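Local coordinates for protein 3-hydroxy-3-methylglutaryl-CoA lyase (Acinetobacter baumannii, PDB 6NDS) that is a lyase of the HMGL-like family with a TIM-barrel fold, holding a zinc ion and coenzyme A in its pocket, at residues D239-G244 with S255-T260. Numbering follows the deposited sequence.
Sequences DAALGG and SGNICT
A241 and C259 face each other in a single beta bridge. A241 N gives its hydrogen to I258 O over 2.9 Å, nearly straight, and T260 N returns a bond of 3.0 Å to A241 O. That oxygen takes a second hydrogen from G244 N; the two donors approach it from opposite faces of the carbonyl plane, tying the turn 241-244 to the start of helix 260-270.

N257 can be followed outward from its backbone. Its CB packs on A241 CB at 3.7 Å, where a methyl is small enough to let the chains come close. CG lies anti to the carbonyl carbon (chi1 -63°), and both it and OD1 touch the same methyl. ND2 donates to a water that also bonds D239 O, and to D25; an amide suits this place by offering two N-H groups. Through the zinc ligand D25, N257 belongs to the metal's second shell.

Branched, apolar I258 lays CG1 3.8 Å from A240 CB and also reaches L263. G243 has a positive phi, which favours glycine; a CB on G244 would jam against the preceding carbonyl oxygen and press on C259 CB. C259, at the N-cap, suits its post because SG can accept from a helix N-H. T260 OG1 lies over the A241-L242 peptide; it and L242 N both bond the E20 carboxylate, while the threonine side chain also packs on L281.

The contact joins the C-terminal end of barrel strand 237-240, between strands 17-20 and 212-216, to the loop leading into helix 260-270, with helix 278-285 against L242 and T260.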
loop_
_atom_site.group_PDB
_atom_site.type_symbol
_atom_site.label_atom_id
_atom_site.label_comp_id
_atom_site.label_asym_id
_atom_site.label_seq_id
_atom_site.Cartn_x
_atom_site.Cartn_y
_atom_site.Cartn_z
ATOM N N ASP A 239 2.700 -7.393 13.514
ATOM C CA ASP A 239 2.934 -6.098 14.146
ATOM C C ASP A 239 2.496 -4.952 13.228
ATOM O O ASP A 239 2.683 -5.000 12.010
ATOM C CB ASP A 239 4.417 -5.907 14.472
ATOM C CG ASP A 239 4.915 -6.792 15.616
ATOM O OD1 ASP A 239 4.092 -7.348 16.384
ATOM O OD2 ASP A 239 6.155 -6.905 15.765
ATOM N N ALA A 240 1.963 -3.889 13.829
ATOM C CA ALA A 240 1.566 -2.701 13.076
ATOM C C ALA A 240 1.630 -1.512 14.021
ATOM O O ALA A 240 1.602 -1.678 15.238
ATOM C CB ALA A 240 0.155 -2.856 12.479
ATOM N N ALA A 241 1.744 -0.304 13.456
ATOM C CA ALA A 241 1.799 0.920 14.256
ATOM C C ALA A 241 0.622 1.818 13.903
ATOM O O ALA A 241 0.324 2.029 12.719
ATOM C CB ALA A 241 3.105 1.682 14.031
ATOM N N LEU A 242 -0.019 2.372 14.942
ATOM C CA LEU A 242 -1.076 3.360 14.761
ATOM C C LEU A 242 -0.630 4.464 13.810
ATOM O O LEU A 242 0.462 5.029 13.953
ATOM C CB LEU A 242 -1.446 3.967 16.116
ATOM C CG LEU A 242 -2.616 4.957 16.113
ATOM C CD1 LEU A 242 -3.927 4.197 15.947
ATOM C CD2 LEU A 242 -2.591 5.740 17.422
ATOM N N GLY A 243 -1.484 4.777 12.837
ATOM C CA GLY A 243 -1.196 5.853 11.905
ATOM C C GLY A 243 -0.062 5.590 10.938
ATOM O O GLY A 243 0.291 6.492 10.167
ATOM N N GLY A 244 0.546 4.404 10.961
ATOM C CA GLY A 244 1.699 4.197 10.106
ATOM C C GLY A 244 2.966 4.868 10.582
ATOM O O GLY A 244 3.873 5.136 9.776
ATOM N N SER A 255 11.358 3.721 7.321
ATOM C CA SER A 255 10.104 4.459 7.306
ATOM C C SER A 255 9.066 3.642 8.069
ATOM O O SER A 255 9.391 2.673 8.763
ATOM C CB SER A 255 9.685 4.779 5.862
ATOM O OG SER A 255 9.226 3.612 5.206
ATOM N N GLY A 256 7.800 4.015 7.918
ATOM C CA GLY A 256 6.787 3.582 8.854
ATOM C C GLY A 256 6.507 2.092 8.807
ATOM O O GLY A 256 6.652 1.418 7.783
ATOM N N ASN A 257 6.111 1.577 9.957
ATOM C CA ASN A 257 5.473 0.277 10.022
ATOM C C ASN A 257 4.216 0.279 9.167
ATOM O O ASN A 257 3.663 1.335 8.826
ATOM C CB ASN A 257 5.070 -0.050 11.457
ATOM C CG ASN A 257 6.252 -0.161 12.375
ATOM O OD1 ASN A 257 6.799 0.842 12.842
ATOM N ND2 ASN A 257 6.654 -1.396 12.655
ATOM N N ILE A 258 3.711 -0.916 8.872
ATOM C CA ILE A 258 2.367 -0.952 8.310
ATOM C C ILE A 258 1.400 -0.296 9.287
ATOM O O ILE A 258 1.535 -0.397 10.517
ATOM C CB ILE A 258 1.920 -2.375 7.949
ATOM C CG1 ILE A 258 2.005 -3.304 9.145
ATOM C CG2 ILE A 258 2.743 -2.915 6.768
ATOM C CD1 ILE A 258 1.230 -4.615 8.930
ATOM N N CYS A 259 0.429 0.413 8.731
ATOM C CA CYS A 259 -0.525 1.176 9.519
ATOM C C CYS A 259 -1.593 0.267 10.126
ATOM O O CYS A 259 -2.287 -0.452 9.403
ATOM C CB CYS A 259 -1.165 2.216 8.607
ATOM S SG CYS A 259 -2.515 3.116 9.345
ATOM N N THR A 260 -1.756 0.331 11.451
ATOM C CA THR A 260 -2.677 -0.581 12.131
ATOM C C THR A 260 -4.092 -0.457 11.588
ATOM O O THR A 260 -4.743 -1.466 11.307
ATOM C CB THR A 260 -2.668 -0.324 13.640
ATOM O OG1 THR A 260 -1.317 -0.339 14.096
ATOM C CG2 THR A 260 -3.424 -1.434 14.374
HETATM O O HOH W 1 5.028 -3.498 11.331
HETATM O O HOH W 2 3.881 3.627 7.338
#